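Local structure of cyclopenase asqI (Emericella nidulans, 5YY3) at residues A551-G556 with F593-D598; Y124-K129 with W189-R194; R419-L424 with S475-P480. The protein catalyses the zinc-dependent ring contraction of 4'-methoxycyclopenin to 4'-methoxyviridicatin, with release of methyl isocyanate, in aspoquinolone biosynthesis. All blocks are in the same frame, centred on the assembly; numbering follows the deposited sequence.

Contact 1 (A551-G556 with F593-D598)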
# COMPACT_ATOMS: atom_id res chain seq x y z
N ALA A 551 6.74 -15.25 -43.27
CA ALA A 551 7.61 -15.11 -42.10
C ALA A 551 6.84 -14.71 -40.84
O ALA A 551 6.77 -13.54 -40.48
CB ALA A 551 8.71 -14.09 -42.39
N VAL A 552 6.28 -15.70 -40.16
CA VAL A 552 5.39 -15.49 -39.02
C VAL A 552 6.16 -15.10 -37.75
O VAL A 552 5.63 -14.37 -36.90
CB VAL A 552 4.57 -16.77 -38.76
CG1 VAL A 552 3.65 -16.60 -37.56
CG2 VAL A 552 3.76 -17.12 -40.00
N PHE A 553 7.41 -15.56 -37.64
CA PHE A 553 8.26 -15.32 -36.48
C PHE A 553 7.51 -15.67 -35.19
O PHE A 553 7.37 -14.85 -34.28
CB PHE A 553 8.77 -13.86 -36.49
CG PHE A 553 10.01 -13.65 -35.65
CD1 PHE A 553 10.68 -14.73 -35.09
CD2 PHE A 553 10.59 -12.38 -35.54
CE1 PHE A 553 11.82 -14.54 -34.35
CE2 PHE A 553 11.76 -12.20 -34.82
CZ PHE A 553 12.38 -13.29 -34.23
N ARG A 554 7.01 -16.91 -35.14
CA ARG A 554 6.18 -17.35 -34.02
C ARG A 554 6.91 -17.17 -32.70
O ARG A 554 6.30 -16.85 -31.68
CB ARG A 554 5.76 -18.81 -34.20
CG ARG A 554 4.80 -19.34 -33.13
CD ARG A 554 4.49 -20.82 -33.33
NE ARG A 554 3.93 -21.45 -32.15
CZ ARG A 554 3.53 -22.72 -32.11
NH1 ARG A 554 3.64 -23.48 -33.20
NH2 ARG A 554 3.00 -23.23 -31.00
N HIS A 555 8.23 -17.36 -32.72
CA HIS A 555 9.06 -17.24 -31.52
C HIS A 555 9.65 -15.83 -31.34
O HIS A 555 10.56 -15.63 -30.55
CB HIS A 555 10.18 -18.26 -31.54
CG HIS A 555 11.05 -18.19 -32.77
ND1 HIS A 555 10.53 -18.28 -34.04
CD2 HIS A 555 12.38 -18.03 -32.91
CE1 HIS A 555 11.51 -18.19 -34.92
NE2 HIS A 555 12.65 -18.04 -34.26
N GLY A 556 9.12 -14.86 -32.08
CA GLY A 556 9.48 -13.47 -31.84
C GLY A 556 8.75 -12.85 -30.64
O GLY A 556 8.04 -13.53 -29.89
N PHE A 593 16.11 -20.68 -38.42
CA PHE A 593 17.09 -19.80 -37.78
C PHE A 593 17.30 -18.45 -38.49
O PHE A 593 18.18 -17.67 -38.12
CB PHE A 593 18.44 -20.52 -37.69
CG PHE A 593 18.45 -21.70 -36.75
CD1 PHE A 593 18.48 -21.51 -35.38
CD2 PHE A 593 18.49 -23.00 -37.25
CE1 PHE A 593 18.51 -22.60 -34.52
CE2 PHE A 593 18.53 -24.09 -36.39
CZ PHE A 593 18.54 -23.89 -35.03
N HIS A 594 16.48 -18.17 -39.50
CA HIS A 594 16.66 -16.99 -40.35
C HIS A 594 16.37 -15.63 -39.70
O HIS A 594 16.60 -14.58 -40.32
CB HIS A 594 15.78 -17.14 -41.60
CG HIS A 594 14.40 -17.67 -41.31
ND1 HIS A 594 14.18 -18.90 -40.72
CD2 HIS A 594 13.18 -17.14 -41.55
CE1 HIS A 594 12.88 -19.10 -40.60
NE2 HIS A 594 12.25 -18.05 -41.10
N HIS A 595 15.86 -15.62 -38.46
CA HIS A 595 15.50 -14.38 -37.79
C HIS A 595 16.61 -13.77 -36.95
O HIS A 595 16.49 -12.64 -36.47
CB HIS A 595 14.29 -14.60 -36.89
CG HIS A 595 13.05 -14.96 -37.64
ND1 HIS A 595 12.21 -14.02 -38.18
CD2 HIS A 595 12.51 -16.17 -37.93
CE1 HIS A 595 11.20 -14.63 -38.78
NE2 HIS A 595 11.36 -15.94 -38.65
N TYR A 596 17.68 -14.51 -36.76
CA TYR A 596 18.69 -14.08 -35.80
C TYR A 596 20.03 -13.85 -36.51
O TYR A 596 21.10 -13.97 -35.91
CB TYR A 596 18.79 -15.12 -34.66
CG TYR A 596 17.57 -15.14 -33.72
CD1 TYR A 596 17.08 -13.96 -33.15
CD2 TYR A 596 16.92 -16.34 -33.41
CE1 TYR A 596 15.97 -13.97 -32.28
CE2 TYR A 596 15.81 -16.36 -32.55
CZ TYR A 596 15.34 -15.17 -31.99
OH TYR A 596 14.25 -15.16 -31.13
N HIS A 597 19.94 -13.48 -37.79
CA HIS A 597 21.11 -13.27 -38.64
C HIS A 597 21.54 -11.80 -38.76
O HIS A 597 20.93 -11.03 -39.50
CB HIS A 597 20.85 -13.84 -40.03
CG HIS A 597 21.79 -13.30 -41.07
ND1 HIS A 597 23.16 -13.47 -41.00
CD2 HIS A 597 21.55 -12.60 -42.20
CE1 HIS A 597 23.72 -12.89 -42.05
NE2 HIS A 597 22.77 -12.36 -42.79
N ASP A 598 22.60 -11.43 -38.06
CA ASP A 598 23.07 -10.05 -38.08
C ASP A 598 24.59 -9.98 -38.10
O ASP A 598 25.25 -10.42 -37.16
CB ASP A 598 22.54 -9.29 -36.86
CG ASP A 598 22.77 -7.78 -36.95
OD1 ASP A 598 23.82 -7.34 -37.48
OD2 ASP A 598 21.88 -7.04 -36.49
O HOH W 1 9.21 -17.43 -39.16
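F553 and H595 meet where two loops come together, their CA atoms 7.4 Å apart. Each loop makes a type I beta turn, one from F553 to G556 and one from F593 to Y596. The first is closed by a hydrogen bond from G556 N to F553 O. The second has a weak hydrogen bond from Y596 N to F593 O. Four rings, those of F553, H555, H595 and Y596, build an aromatic cluster between the turns. Its centre is an offset stack of F553 on H595, with centroids 3.8 Å apart and planes at 7°. CG of F553, anti to the backbone N (chi1 -159°), comes within 3.4 Å of H595 ND1. That nitrogen lies over the middle of the phenyl ring, and H595 CB adds a CH-pi contact to the same face. The phenyl ring thus lies between H595 and G556 CA of its own turn. The F553 edge points toward the Y596 face in an offset edge-to-face pair, with planes at 72°. F553 CE1 lies over the centre of one face of the H555 imidazole. H555 meets the other two rings obliquely: its CE1 approaches CD2 of H595 and its CD2 lies 3.8 Å from CE2 of Y596. Both loops belong to the ig-like part of this hemocyanin-like protein, and the cluster faces the helical part. H555 touches V192 of helix 180-193, and Y596 touches V213 and V217 of helix 210-231. One water joins the loops. It lies in the plane of the H595 ring, 2.7 Å from H595 NE2, and accepts from F553 N at 3.0 Å.

Contact 2 (Y124-K129 with W189-R194)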
# COMPACT_ATOMS: atom_id res chain seq x y z
N TYR A 124 11.24 -32.10 -33.87
CA TYR A 124 11.23 -32.79 -35.16
C TYR A 124 10.48 -31.98 -36.22
O TYR A 124 11.04 -31.67 -37.26
CB TYR A 124 10.60 -34.18 -35.01
CG TYR A 124 10.29 -34.82 -36.33
CD1 TYR A 124 11.31 -35.29 -37.14
CD2 TYR A 124 8.98 -34.95 -36.77
CE1 TYR A 124 11.04 -35.88 -38.36
CE2 TYR A 124 8.69 -35.54 -37.99
CZ TYR A 124 9.73 -36.00 -38.78
OH TYR A 124 9.44 -36.58 -39.99
N LEU A 125 9.22 -31.65 -35.95
CA LEU A 125 8.40 -30.86 -36.87
C LEU A 125 9.05 -29.52 -37.20
O LEU A 125 9.09 -29.12 -38.36
CB LEU A 125 7.00 -30.63 -36.27
CG LEU A 125 6.14 -31.88 -36.14
CD1 LEU A 125 4.86 -31.59 -35.38
CD2 LEU A 125 5.84 -32.47 -37.50
N THR A 126 9.58 -28.84 -36.19
CA THR A 126 10.18 -27.51 -36.40
C THR A 126 11.33 -27.53 -37.41
O THR A 126 11.50 -26.59 -38.19
CB THR A 126 10.70 -26.91 -35.06
OG1 THR A 126 9.59 -26.68 -34.18
CG2 THR A 126 11.44 -25.59 -35.30
N HIS A 127 12.10 -28.62 -37.42
CA HIS A 127 13.31 -28.67 -38.23
C HIS A 127 13.21 -29.61 -39.44
O HIS A 127 14.16 -29.75 -40.19
CB HIS A 127 14.49 -29.05 -37.35
CG HIS A 127 14.73 -28.09 -36.23
ND1 HIS A 127 15.52 -26.97 -36.37
CD2 HIS A 127 14.27 -28.07 -34.96
CE1 HIS A 127 15.54 -26.30 -35.23
NE2 HIS A 127 14.79 -26.95 -34.36
N SER A 128 12.04 -30.22 -39.62
CA SER A 128 11.77 -31.01 -40.81
C SER A 128 11.50 -30.15 -42.04
O SER A 128 10.55 -29.35 -42.05
CB SER A 128 10.56 -31.91 -40.59
OG SER A 128 9.98 -32.24 -41.85
N LYS A 129 12.32 -30.31 -43.07
CA LYS A 129 12.14 -29.56 -44.31
C LYS A 129 10.80 -29.92 -44.94
O LYS A 129 10.14 -29.06 -45.53
CB LYS A 129 13.28 -29.83 -45.29
CG LYS A 129 13.10 -29.07 -46.61
CD LYS A 129 14.43 -28.71 -47.28
CE LYS A 129 14.18 -28.01 -48.61
NZ LYS A 129 15.38 -28.01 -49.51
N TRP A 189 10.10 -21.10 -29.21
CA TRP A 189 11.50 -20.69 -29.27
C TRP A 189 12.42 -21.84 -28.92
O TRP A 189 13.47 -22.03 -29.53
CB TRP A 189 11.76 -19.51 -28.33
CG TRP A 189 13.12 -18.87 -28.51
CD1 TRP A 189 13.44 -17.89 -29.39
CD2 TRP A 189 14.32 -19.17 -27.79
NE1 TRP A 189 14.77 -17.55 -29.27
CE2 TRP A 189 15.33 -18.32 -28.29
CE3 TRP A 189 14.65 -20.06 -26.77
CZ2 TRP A 189 16.64 -18.35 -27.81
CZ3 TRP A 189 15.96 -20.09 -26.29
CH2 TRP A 189 16.93 -19.23 -26.81
N HIS A 190 12.03 -22.61 -27.92
CA HIS A 190 12.87 -23.70 -27.46
C HIS A 190 12.88 -24.82 -28.49
O HIS A 190 13.91 -25.47 -28.68
CB HIS A 190 12.40 -24.17 -26.09
CG HIS A 190 12.81 -23.24 -24.99
ND1 HIS A 190 14.10 -22.77 -24.85
CD2 HIS A 190 12.09 -22.65 -24.01
CE1 HIS A 190 14.17 -21.95 -23.82
NE2 HIS A 190 12.96 -21.86 -23.29
N MET A 191 11.76 -25.03 -29.18
CA MET A 191 11.76 -25.99 -30.27
C MET A 191 12.71 -25.51 -31.35
O MET A 191 13.46 -26.30 -31.92
CB MET A 191 10.36 -26.19 -30.84
CG MET A 191 9.36 -26.68 -29.81
SD MET A 191 7.74 -26.82 -30.55
CE MET A 191 6.68 -26.92 -29.13
N VAL A 192 12.69 -24.21 -31.64
CA VAL A 192 13.60 -23.65 -32.63
C VAL A 192 15.05 -23.82 -32.20
O VAL A 192 15.88 -24.33 -32.95
CB VAL A 192 13.32 -22.17 -32.87
CG1 VAL A 192 14.50 -21.50 -33.60
CG2 VAL A 192 12.06 -22.02 -33.69
N TYR A 193 15.33 -23.41 -30.97
CA TYR A 193 16.69 -23.35 -30.45
C TYR A 193 17.35 -24.73 -30.34
O TYR A 193 18.53 -24.88 -30.63
CB TYR A 193 16.68 -22.65 -29.08
CG TYR A 193 18.04 -22.49 -28.47
CD1 TYR A 193 18.87 -21.43 -28.85
CD2 TYR A 193 18.51 -23.38 -27.50
CE1 TYR A 193 20.13 -21.26 -28.29
CE2 TYR A 193 19.77 -23.22 -26.93
CZ TYR A 193 20.57 -22.16 -27.33
OH TYR A 193 21.84 -22.00 -26.78
N ARG A 194 16.57 -25.74 -29.93
CA ARG A 194 17.11 -27.08 -29.62
C ARG A 194 17.46 -27.93 -30.84
O ARG A 194 17.91 -29.08 -30.69
CB ARG A 194 16.12 -27.85 -28.76
CG ARG A 194 16.16 -27.49 -27.30
CD ARG A 194 14.95 -28.04 -26.60
NE ARG A 194 14.92 -27.66 -25.19
CZ ARG A 194 13.97 -28.04 -24.34
NH1 ARG A 194 12.96 -28.81 -24.75
NH2 ARG A 194 14.03 -27.65 -23.07
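T126, H127 and M191 carry most of this contact, in which the end of helix 114-127 packs against the last turn of helix 180-193. Both helices belong to the domain that corresponds to the copper-binding domain of hemocyanins, which here binds zinc. The backbones come closest at T126 and V192, with CA atoms 6.4 Å apart. T126 points at the other helix and uses both branches. Its CG2 rests against the V192 backbone, 3.9 Å from V192 CA, and also meets V192 CG2. Its OG1 lies 3.5 Å from M191 CB, and the two side chains cross at about a right angle. That hydroxyl is hydrogen-bonded to the backbone O of G122, in its own helix. H127 supplies the polar link. CG stands anti to the carbonyl carbon (chi1 -60°), and the imidazole reaches across to the C-terminal end of the other helix. NE2 donates to M191 O at 2.9 Å, with an N-H...O angle of 152° and the acceptor near the ring plane. V192 O is also at this edge, 3.0 Å from H127 CE1. T126 CG2 lies over one ring face of its neighbour H127, offset toward the rim. Helix 180-193 also carries the zinc ligand H190, which precedes M191. The bond to M191 O places a proton on H127 NE2, and the nearby V192 O and helix C-terminus would probably stabilise positive charge on the imidazole.

Contact 3 (R419-L424 with S475-P480)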
# COMPACT_ATOMS: atom_id res chain seq x y z
N ARG A 419 29.80 2.71 -38.80
CA ARG A 419 28.88 3.80 -39.13
C ARG A 419 28.49 3.81 -40.61
O ARG A 419 29.34 3.60 -41.48
CB ARG A 419 29.51 5.17 -38.76
CG ARG A 419 30.85 5.47 -39.48
CD ARG A 419 31.10 6.97 -39.70
NE ARG A 419 31.50 7.69 -38.49
CZ ARG A 419 31.38 9.02 -38.33
NH1 ARG A 419 30.86 9.79 -39.29
NH2 ARG A 419 31.76 9.58 -37.18
N ALA A 420 27.22 4.06 -40.92
CA ALA A 420 26.84 4.34 -42.30
C ALA A 420 27.15 5.80 -42.62
O ALA A 420 27.05 6.66 -41.75
CB ALA A 420 25.36 4.05 -42.52
N GLU A 421 27.53 6.07 -43.87
CA GLU A 421 27.85 7.42 -44.28
C GLU A 421 26.55 8.18 -44.53
O GLU A 421 26.09 8.38 -45.67
CB GLU A 421 28.73 7.42 -45.53
CG GLU A 421 30.24 7.36 -45.24
CD GLU A 421 31.04 6.95 -46.47
OE1 GLU A 421 30.98 5.75 -46.83
OE2 GLU A 421 31.72 7.80 -47.08
N VAL A 422 25.97 8.63 -43.43
CA VAL A 422 24.63 9.16 -43.46
C VAL A 422 24.46 10.10 -42.27
O VAL A 422 25.17 9.98 -41.27
CB VAL A 422 23.61 7.98 -43.44
CG1 VAL A 422 22.63 8.06 -42.27
CG2 VAL A 422 22.92 7.88 -44.77
N VAL A 423 23.56 11.06 -42.40
CA VAL A 423 23.22 11.90 -41.26
C VAL A 423 21.80 11.61 -40.86
O VAL A 423 20.89 11.75 -41.69
CB VAL A 423 23.37 13.40 -41.57
CG1 VAL A 423 22.79 14.25 -40.44
CG2 VAL A 423 24.84 13.75 -41.82
N LEU A 424 21.60 11.19 -39.61
CA LEU A 424 20.26 10.97 -39.07
C LEU A 424 19.77 12.18 -38.31
O LEU A 424 20.54 12.87 -37.64
CB LEU A 424 20.22 9.75 -38.13
CG LEU A 424 20.43 8.35 -38.72
CD1 LEU A 424 20.07 7.24 -37.70
CD2 LEU A 424 19.64 8.18 -40.01
N SER A 475 22.20 11.36 -47.10
CA SER A 475 23.47 10.75 -47.39
C SER A 475 24.62 11.72 -47.20
O SER A 475 24.45 12.94 -47.25
CB SER A 475 23.51 10.17 -48.80
OG SER A 475 24.78 9.60 -49.07
N CYS A 476 25.79 11.13 -47.05
CA CYS A 476 26.97 11.77 -46.52
C CYS A 476 28.16 11.17 -47.33
O CYS A 476 29.30 11.64 -47.26
CB CYS A 476 27.02 11.49 -45.00
SG CYS A 476 28.53 11.76 -44.07
N ARG A 477 27.83 10.15 -48.12
CA ARG A 477 28.76 9.37 -48.95
C ARG A 477 29.45 10.25 -50.01
O ARG A 477 28.82 11.14 -50.59
CB ARG A 477 27.99 8.23 -49.63
CG ARG A 477 28.81 7.01 -50.02
CD ARG A 477 27.94 5.90 -50.65
NE ARG A 477 27.58 6.21 -52.04
CZ ARG A 477 26.96 5.38 -52.87
NH1 ARG A 477 26.63 4.16 -52.47
NH2 ARG A 477 26.68 5.76 -54.11
N ARG A 478 30.74 9.99 -50.27
CA ARG A 478 31.53 10.83 -51.19
C ARG A 478 30.94 10.86 -52.61
O ARG A 478 30.71 11.94 -53.17
CB ARG A 478 32.99 10.36 -51.23
CG ARG A 478 33.95 11.29 -50.49
CD ARG A 478 35.18 10.56 -49.96
NE ARG A 478 34.84 9.58 -48.92
CZ ARG A 478 35.38 8.36 -48.84
NH1 ARG A 478 36.28 7.96 -49.73
NH2 ARG A 478 35.02 7.54 -47.86
N SER A 479 30.67 9.69 -53.17
CA SER A 479 29.88 9.62 -54.39
C SER A 479 28.40 9.75 -54.04
O SER A 479 27.89 9.02 -53.19
CB SER A 479 30.14 8.31 -55.14
OG SER A 479 31.46 8.24 -55.65
N PRO A 480 27.69 10.69 -54.69
CA PRO A 480 26.25 10.80 -54.39
C PRO A 480 25.55 9.50 -54.73
O PRO A 480 25.84 8.91 -55.77
CB PRO A 480 25.78 11.94 -55.32
CG PRO A 480 27.04 12.67 -55.71
CD PRO A 480 28.15 11.65 -55.70
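E421 reaches from just before strand 422-431 across to the loop that follows strand 461-475. Its CB is directed at that loop and lies 3.9 Å from both N and CA of R477. CG stands anti to the carbonyl carbon (chi1 -89°), and the extended chain beyond it carries the carboxylate across R477 to R478. CD passes R477 CA at 4.1 Å, and OE1 lies near R477 CG. At the tip, OE2 forms a weak, long salt bridge with R478 NH2 at 3.4 Å, the two planes 34° apart. E421 O accepts a weak hydrogen bond from C476 N at 3.1 Å and a hydrogen bond from Q487 NE2. C476 CB packs 3.4 Å from V422 N. S475 OG accepts from R477 N in an ST turn and also bonds to Q487. R477 NE donates to S479 O (3.1 Å, 169°) in the guanidinium plane, while NH2 and NH1 bond to N485 O and P486 O. E421 is the centre of an inverse gamma turn. V422 and S475 then form an antiparallel non-hydrogen-bonded pair, CA atoms 4.4 Å apart. This is typical of the end of an antiparallel strand pair, here at the surface of the ig-like part.

Contacts 1 and 2 adjoin, with centres 12 Å apart, and their touches are part of the interface between the ig-like part and the helical domain. Y596 OH lies 3.1 Å from W189 NE1, H555 CB packs 3.6 Å from W189 CA, and F593 CZ is 3.8 Å from H127 CE1. Helix 180-193 carries the zinc ligands H186 and H190, the latter within contact 2. The third ligand, H218, lies on helix 210-231, which Y596 touches. The side chain of H555 is about 8 Å from that of H186 and about 8 Å from that of H190. The aromatic cluster is therefore near the metal site. Contact 3 lies apart, its centre 29 Å from that of contact 1 and 41 Å from that of contact 2.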